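PDB 5Z6D: DUF1881 domain-containing protein from Neurospora crassa, which is of uncertain biological function but carries a betagamma-crystallin domain whose Ca2+-binding site is rendered inoperative by the interface with an Ig-like domain. Local coordinates for residues S49-A54 with E66-Q71; S109-A114 with A146-D151; E180-Q185 with F196-V201. The protein carries 1 engineered substitution. All coordinates share one frame; numbering follows the deposited sequence.

Interaction 1 belongs to the betagamma-crystallin domain, while interactions 2 and 3 lie in the Ig-like domain, across the chain's centre. Nearest atoms of interaction 1 and the others are about 11 Å apart. Interactions 2 and 3 touch: L110 and V149 of one sheet pack on V198 and L200 of the facing sheet, and V147 meets P183. Their chemistry follows their place. Interaction 1, largely buried, combines strand pairing with an indole packed on aliphatic groups and a salt bridge. Interactions 2 and 3 are partly buried: 2 pairs neighbouring inner strands of the five-stranded sheet, one face apolar, the other polar and hydrated; 3 joins a loop to a strand through apolar tips and one backbone bond.

Interaction 1: S49-A54 with E66-Q71; sequences SAKVIA and EWTTSQ
Backbone pairing sets the frame of the contact between 49-54 and 66-71. V52 and W67 form an antiparallel hydrogen-bonded pair: V52 N donates a hydrogen bond to W67 O at 2.9 Å with an N-H...O angle of 174°, and W67 N returns a bond to V52 O at 160°. Both donors lie in the plane of the carbonyl they meet, so the peptides are well aligned. I53 and E66 follow as a non-hydrogen-bonded pair. At A50 and T68, past the last direct backbone bond, a water bridges the carbonyls, donating to A50 O at 2.9 Å and to T68 O at 3.0 Å.

Apolar packing occupies the face of V52 and W67. V52 CG1, anti to its backbone N (chi1 -177°), reaches the six-membered ring of the indole, 3.6 Å from W67 CE3. A54 CB comes 3.7 Å from W67 CH2, so two aliphatic groups meet neighbouring parts of the benzo ring, both obliquely. F12, I74 and I77 add to the surroundings of the indole, and V10 and F83 to those of V52.

Electrostatics belong to the other face. The K51 chain runs extended and crosses E66 obliquely, bringing K51 NZ to 3.2 Å from E66 OE2 in a salt bridge. The same ammonium bonds T90 O, which should help fix its position. I53 CG1 approaches E66 CG at 4.2 Å, and both residues touch A92 of strand 91-99, which runs on into a sheet of the second domain, probably part of the interdomain interface.

Strands 50-55 and 64-67 form a beta hairpin at one side of a four-stranded antiparallel sheet of the betagamma-crystallin fold; the side chain of A54 is about 8 Å from that of S81, a residue of the Ca2+ site, which holds no ion in this model.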
# COMPACT_ATOMS: atom_id res chain seq x y z
N SER A 49 7.38 4.67 -18.61
CA SER A 49 7.83 3.44 -17.98
C SER A 49 7.94 3.61 -16.47
O SER A 49 8.48 2.75 -15.77
CB SER A 49 9.17 2.99 -18.55
OG SER A 49 9.04 2.68 -19.93
N ALA A 50 7.44 4.74 -15.98
CA ALA A 50 7.51 5.06 -14.56
C ALA A 50 6.12 4.98 -13.93
O ALA A 50 5.09 4.88 -14.61
CB ALA A 50 8.11 6.43 -14.36
N LYS A 51 6.11 5.05 -12.61
CA LYS A 51 4.89 5.03 -11.84
C LYS A 51 5.25 5.58 -10.47
O LYS A 51 6.38 5.41 -10.02
CB LYS A 51 4.35 3.60 -11.78
CG LYS A 51 3.39 3.27 -10.70
CD LYS A 51 3.15 1.77 -10.80
CE LYS A 51 2.14 1.27 -9.82
NZ LYS A 51 1.81 -0.12 -10.18
N VAL A 52 4.33 6.29 -9.82
CA VAL A 52 4.58 6.78 -8.47
C VAL A 52 3.67 6.07 -7.48
O VAL A 52 2.46 5.99 -7.70
CB VAL A 52 4.35 8.29 -8.32
CG1 VAL A 52 4.72 8.74 -6.91
CG2 VAL A 52 5.15 9.07 -9.35
N ILE A 53 4.26 5.56 -6.41
CA ILE A 53 3.47 5.09 -5.29
C ILE A 53 3.66 6.07 -4.14
O ILE A 53 4.78 6.27 -3.69
CB ILE A 53 3.86 3.67 -4.86
CG1 ILE A 53 3.65 2.69 -6.02
CG2 ILE A 53 3.06 3.25 -3.62
CD1 ILE A 53 4.28 1.32 -5.77
N ALA A 54 2.58 6.71 -3.69
CA ALA A 54 2.65 7.73 -2.63
C ALA A 54 1.85 7.28 -1.41
O ALA A 54 0.77 6.73 -1.55
CB ALA A 54 2.12 9.08 -3.16
N GLU A 66 -1.69 5.65 -6.19
CA GLU A 66 -0.78 5.33 -7.28
C GLU A 66 -1.02 6.29 -8.43
O GLU A 66 -2.16 6.47 -8.85
CB GLU A 66 -0.97 3.90 -7.80
CG GLU A 66 -0.48 2.79 -6.89
CD GLU A 66 -0.81 1.41 -7.47
OE1 GLU A 66 -1.97 1.19 -7.86
OE2 GLU A 66 0.10 0.56 -7.56
N TRP A 67 0.04 6.91 -8.93
CA TRP A 67 -0.09 7.74 -10.13
C TRP A 67 0.63 7.03 -11.26
O TRP A 67 1.87 6.97 -11.26
CB TRP A 67 0.47 9.15 -9.89
CG TRP A 67 -0.23 9.82 -8.74
CD1 TRP A 67 -1.58 9.90 -8.56
CD2 TRP A 67 0.37 10.49 -7.63
NE1 TRP A 67 -1.86 10.56 -7.39
CE2 TRP A 67 -0.68 10.94 -6.80
CE3 TRP A 67 1.69 10.74 -7.24
CZ2 TRP A 67 -0.46 11.63 -5.61
CZ3 TRP A 67 1.92 11.42 -6.05
CH2 TRP A 67 0.85 11.86 -5.25
N THR A 68 -0.14 6.46 -12.18
CA THR A 68 0.40 5.64 -13.25
C THR A 68 0.48 6.43 -14.55
O THR A 68 1.17 6.05 -15.49
CB THR A 68 -0.45 4.36 -13.48
OG1 THR A 68 -1.78 4.72 -13.91
CG2 THR A 68 -0.54 3.54 -12.22
N THR A 69 -0.24 7.55 -14.60
CA THR A 69 -0.18 8.45 -15.74
C THR A 69 -0.17 9.88 -15.22
O THR A 69 -0.47 10.13 -14.04
CB THR A 69 -1.37 8.27 -16.73
OG1 THR A 69 -2.61 8.66 -16.10
CG2 THR A 69 -1.49 6.83 -17.20
N SER A 70 0.18 10.82 -16.08
CA SER A 70 0.29 12.22 -15.69
C SER A 70 -1.02 12.73 -15.10
O SER A 70 -2.08 12.55 -15.69
CB SER A 70 0.70 13.06 -16.88
OG SER A 70 2.00 12.66 -17.30
N GLN A 71 -0.95 13.36 -13.93
CA GLN A 71 -2.13 13.91 -13.26
C GLN A 71 -2.05 15.43 -13.17
O GLN A 71 -1.11 15.97 -12.61
CB GLN A 71 -2.27 13.32 -11.85
CG GLN A 71 -2.43 11.82 -11.84
CD GLN A 71 -3.74 11.39 -12.46
OE1 GLN A 71 -4.82 11.77 -12.00
NE2 GLN A 71 -3.66 10.60 -13.53
O HOH W 1 2.64 3.48 -15.18

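Interaction 2: S109-A114 with A146-D151; sequences SLKVDA and AVYVRD
Y148 leaves strand 146-151 with CG anti to its carbonyl carbon (chi1 -51°), which lays the ring alongside K111 and aims it at D113. Its CB is 4.2 Å from K111 CB, the two side chains starting out side by side. Next, Y148 CD2 meets K111 CD at 4.0 Å, while K111 O sits at the ring edge near its plane. Further out, Y148 CE2 comes to 3.4 Å from D113 OD2, with the carboxylate turned 60° from the ring. At the tip, Y148 OH is 2.5 Å from a water that lies in the ring plane and donates to D113 OD2 at 2.4 Å.

Along the strands, the backbones of S109, K111 and D113 pair with R150, Y148 and A146 through five hydrogen bonds, such as K111 N to Y148 O at 2.9 Å. On the reverse face L110 CD1 packs 3.9 Å from V149 CG2, toward F97 of the other sheet.

K111 NZ lies 5.1 Å from the Y148 ring centroid, at most a weak attraction, and forms a long salt bridge with D113 OD1. OD1 also bonds T119 OG1. Both water distances are unusually short; the donation to OD2 and nearby K111 suggest D113 is ionised.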
# COMPACT_ATOMS: atom_id res chain seq x y z
N SER A 109 -8.22 -5.53 14.76
CA SER A 109 -7.13 -4.91 14.01
C SER A 109 -6.23 -5.97 13.43
O SER A 109 -6.02 -7.04 14.02
CB SER A 109 -6.33 -3.95 14.89
OG SER A 109 -5.72 -4.61 16.00
N LEU A 110 -5.71 -5.65 12.25
CA LEU A 110 -4.69 -6.42 11.58
C LEU A 110 -3.46 -5.52 11.45
O LEU A 110 -3.47 -4.54 10.70
CB LEU A 110 -5.19 -6.88 10.22
CG LEU A 110 -4.17 -7.57 9.32
CD1 LEU A 110 -3.74 -8.89 9.93
CD2 LEU A 110 -4.80 -7.77 7.95
N LYS A 111 -2.44 -5.82 12.24
CA LYS A 111 -1.18 -5.10 12.17
C LYS A 111 -0.24 -5.84 11.23
O LYS A 111 -0.03 -7.05 11.38
CB LYS A 111 -0.56 -4.98 13.57
CG LYS A 111 0.76 -4.23 13.61
CD LYS A 111 1.37 -4.27 15.01
CE LYS A 111 2.71 -3.57 15.06
NZ LYS A 111 3.52 -4.00 16.23
N VAL A 112 0.32 -5.11 10.27
CA VAL A 112 1.19 -5.69 9.28
C VAL A 112 2.52 -4.97 9.36
O VAL A 112 2.60 -3.78 9.09
CB VAL A 112 0.59 -5.56 7.86
CG1 VAL A 112 1.49 -6.22 6.85
CG2 VAL A 112 -0.80 -6.17 7.79
N ASP A 113 3.57 -5.68 9.77
CA ASP A 113 4.84 -5.01 10.02
C ASP A 113 5.69 -4.93 8.76
O ASP A 113 6.73 -5.56 8.66
CB ASP A 113 5.63 -5.73 11.11
CG ASP A 113 5.27 -5.25 12.50
OD1 ASP A 113 4.58 -4.22 12.61
OD2 ASP A 113 5.70 -5.90 13.48
N ALA A 114 5.21 -4.15 7.79
CA ALA A 114 5.91 -4.02 6.52
C ALA A 114 7.20 -3.24 6.68
O ALA A 114 7.19 -2.07 7.07
CB ALA A 114 5.01 -3.35 5.52
N ALA A 146 5.45 -9.89 9.21
CA ALA A 146 4.74 -10.34 10.40
C ALA A 146 3.35 -9.73 10.46
O ALA A 146 3.16 -8.57 10.09
CB ALA A 146 5.53 -9.99 11.65
N VAL A 147 2.38 -10.52 10.93
CA VAL A 147 1.03 -9.99 11.12
C VAL A 147 0.48 -10.33 12.51
O VAL A 147 0.84 -11.36 13.12
CB VAL A 147 0.03 -10.51 10.05
CG1 VAL A 147 0.41 -10.02 8.65
CG2 VAL A 147 -0.07 -12.01 10.09
N TYR A 148 -0.41 -9.47 13.00
CA TYR A 148 -0.97 -9.63 14.35
C TYR A 148 -2.44 -9.27 14.29
O TYR A 148 -2.80 -8.19 13.84
CB TYR A 148 -0.25 -8.74 15.38
CG TYR A 148 1.26 -8.85 15.38
CD1 TYR A 148 1.92 -9.62 16.33
CD2 TYR A 148 2.03 -8.18 14.42
CE1 TYR A 148 3.31 -9.72 16.33
CE2 TYR A 148 3.41 -8.28 14.41
CZ TYR A 148 4.04 -9.05 15.36
OH TYR A 148 5.42 -9.15 15.34
N VAL A 149 -3.29 -10.19 14.75
CA VAL A 149 -4.73 -9.98 14.74
C VAL A 149 -5.22 -9.85 16.16
O VAL A 149 -5.09 -10.81 16.96
CB VAL A 149 -5.48 -11.14 14.08
CG1 VAL A 149 -6.98 -10.80 14.01
CG2 VAL A 149 -4.91 -11.44 12.70
N ARG A 150 -5.80 -8.69 16.46
CA ARG A 150 -6.19 -8.39 17.84
C ARG A 150 -7.65 -7.98 17.93
O ARG A 150 -8.16 -7.32 17.03
CB ARG A 150 -5.31 -7.27 18.39
CG ARG A 150 -5.35 -7.15 19.89
CD ARG A 150 -4.61 -5.90 20.32
NE ARG A 150 -4.51 -5.81 21.78
CZ ARG A 150 -4.04 -4.74 22.42
NH1 ARG A 150 -3.63 -3.68 21.74
NH2 ARG A 150 -3.98 -4.74 23.75
N ASP A 151 -8.32 -8.37 19.01
CA ASP A 151 -9.62 -7.79 19.33
C ASP A 151 -9.35 -6.51 20.11
O ASP A 151 -8.84 -6.56 21.23
CB ASP A 151 -10.49 -8.77 20.13
CG ASP A 151 -11.89 -8.21 20.44
OD1 ASP A 151 -12.03 -7.03 20.79
OD2 ASP A 151 -12.87 -8.98 20.32
O HOH W 2 -3.35 -5.99 15.88
O HOH W 3 7.76 -8.03 9.36
O HOH W 4 7.04 -7.88 13.93

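Interaction 3: E180-Q185 with F196-V201; sequences EHWPKQ and FEVTLV
W182 and V198 reach toward each other tip to tip. The indole extends from the loop 180-185 with CG anti to the backbone N (chi1 172°), and its far corner, W182 CH2, arrives 4.0 Å from V198 CG1. V198 points its CB at the loop, and the methyl meets the ring obliquely. Two features hold the indole in this attitude: P183 CD lies 3.6 Å above one face of the W182 ring, offset toward its rim, and W182 NE1 is bound to L186 O.

Q185 is arranged differently. Its chain bends about CB-CG (chi2 92°) and leads away from strand 196-200, so that NE2 serves K204 O and S206 OG; of the side chain, the CB end meets the strand, Q185 CB lying 4.0 Å from L200 CD1. Its carbonyl does the rest. V201 N donates to Q185 O at 2.9 Å, with an N-H...O angle of 164° and the donor nearly along the C=O axis. Over the same oxygen folds V201 CG2, 3.2 Å from Q185 O, a close approach of methyl to carbonyl.

That bond lies where Q185 leads into strand 186-190, which runs antiparallel to 195-200. Meanwhile W182 touches V163 of the five-stranded sheet and V198 touches L110 there. A crossing loop that sends an indole between two packed sheets in this way is in keeping with the beta-sandwich core of an Ig-like domain.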
# COMPACT_ATOMS: atom_id res chain seq x y z
N GLU A 180 2.17 -22.29 6.92
CA GLU A 180 1.85 -22.70 8.28
C GLU A 180 1.90 -21.55 9.29
O GLU A 180 1.45 -21.70 10.42
CB GLU A 180 2.80 -23.83 8.74
CG GLU A 180 4.08 -23.38 9.41
CD GLU A 180 5.14 -22.90 8.42
OE1 GLU A 180 4.86 -22.86 7.20
OE2 GLU A 180 6.25 -22.56 8.88
N HIS A 181 2.42 -20.39 8.88
CA HIS A 181 2.45 -19.24 9.78
C HIS A 181 1.30 -18.26 9.52
O HIS A 181 1.04 -17.36 10.33
CB HIS A 181 3.80 -18.53 9.69
CG HIS A 181 4.91 -19.28 10.35
ND1 HIS A 181 4.85 -19.68 11.67
CD2 HIS A 181 6.10 -19.72 9.88
CE1 HIS A 181 5.96 -20.32 11.98
NE2 HIS A 181 6.74 -20.36 10.91
N TRP A 182 0.60 -18.46 8.42
CA TRP A 182 -0.60 -17.67 8.14
C TRP A 182 -1.71 -18.10 9.09
O TRP A 182 -2.04 -19.29 9.17
CB TRP A 182 -1.04 -17.84 6.69
CG TRP A 182 -2.37 -17.21 6.36
CD1 TRP A 182 -3.59 -17.83 6.35
CD2 TRP A 182 -2.60 -15.85 5.98
NE1 TRP A 182 -4.58 -16.93 5.99
CE2 TRP A 182 -3.99 -15.71 5.75
CE3 TRP A 182 -1.78 -14.74 5.81
CZ2 TRP A 182 -4.56 -14.50 5.36
CZ3 TRP A 182 -2.35 -13.54 5.42
CH2 TRP A 182 -3.73 -13.43 5.20
N PRO A 183 -2.30 -17.13 9.83
CA PRO A 183 -3.34 -17.44 10.81
C PRO A 183 -4.54 -18.14 10.17
O PRO A 183 -5.11 -17.62 9.20
CB PRO A 183 -3.73 -16.06 11.35
CG PRO A 183 -2.53 -15.21 11.13
CD PRO A 183 -1.94 -15.71 9.83
N LYS A 184 -4.92 -19.30 10.69
CA LYS A 184 -6.03 -20.05 10.11
C LYS A 184 -7.34 -19.28 10.25
O LYS A 184 -8.30 -19.54 9.54
CB LYS A 184 -6.15 -21.43 10.76
CG LYS A 184 -4.90 -22.29 10.61
CD LYS A 184 -5.12 -23.69 11.16
CE LYS A 184 -3.88 -24.55 10.99
NZ LYS A 184 -2.79 -24.18 11.94
N GLN A 185 -7.35 -18.32 11.18
CA GLN A 185 -8.52 -17.46 11.37
C GLN A 185 -8.76 -16.48 10.23
O GLN A 185 -9.82 -15.86 10.19
CB GLN A 185 -8.38 -16.66 12.66
CG GLN A 185 -8.41 -17.51 13.93
CD GLN A 185 -7.02 -17.92 14.38
OE1 GLN A 185 -6.07 -17.93 13.59
NE2 GLN A 185 -6.89 -18.25 15.65
N PHE A 196 -5.71 -7.51 -1.95
CA PHE A 196 -6.32 -8.65 -1.28
C PHE A 196 -7.28 -8.17 -0.20
O PHE A 196 -6.95 -7.28 0.59
CB PHE A 196 -5.25 -9.57 -0.67
CG PHE A 196 -4.21 -10.02 -1.67
CD1 PHE A 196 -4.39 -11.19 -2.39
CD2 PHE A 196 -3.08 -9.26 -1.91
CE1 PHE A 196 -3.44 -11.60 -3.31
CE2 PHE A 196 -2.14 -9.66 -2.84
CZ PHE A 196 -2.32 -10.83 -3.54
N GLU A 197 -8.47 -8.77 -0.18
CA GLU A 197 -9.37 -8.62 0.95
C GLU A 197 -9.01 -9.71 1.95
O GLU A 197 -9.04 -10.90 1.61
CB GLU A 197 -10.82 -8.72 0.49
CG GLU A 197 -11.78 -7.83 1.25
CD GLU A 197 -13.16 -7.82 0.62
OE1 GLU A 197 -13.90 -8.81 0.80
OE2 GLU A 197 -13.49 -6.83 -0.07
N VAL A 198 -8.64 -9.32 3.15
CA VAL A 198 -8.30 -10.30 4.17
C VAL A 198 -9.43 -10.30 5.17
O VAL A 198 -9.75 -9.26 5.73
CB VAL A 198 -6.96 -9.97 4.84
CG1 VAL A 198 -6.71 -10.90 6.04
CG2 VAL A 198 -5.83 -10.05 3.82
N THR A 199 -10.05 -11.46 5.38
CA THR A 199 -11.27 -11.55 6.17
C THR A 199 -11.06 -12.42 7.41
O THR A 199 -10.54 -13.54 7.32
CB THR A 199 -12.44 -12.11 5.35
OG1 THR A 199 -12.70 -11.24 4.24
CG2 THR A 199 -13.69 -12.21 6.21
N LEU A 200 -11.47 -11.90 8.57
CA LEU A 200 -11.52 -12.70 9.79
C LEU A 200 -12.73 -13.63 9.74
O LEU A 200 -13.86 -13.17 9.79
CB LEU A 200 -11.58 -11.80 11.04
CG LEU A 200 -11.51 -12.54 12.37
CD1 LEU A 200 -10.11 -13.10 12.61
CD2 LEU A 200 -11.92 -11.65 13.52
N VAL A 201 -12.49 -14.93 9.62
CA VAL A 201 -13.59 -15.87 9.46
C VAL A 201 -13.88 -16.62 10.77
O VAL A 201 -14.91 -17.27 10.92
CB VAL A 201 -13.32 -16.89 8.33
CG1 VAL A 201 -13.36 -16.18 6.96
CG2 VAL A 201 -11.98 -17.57 8.54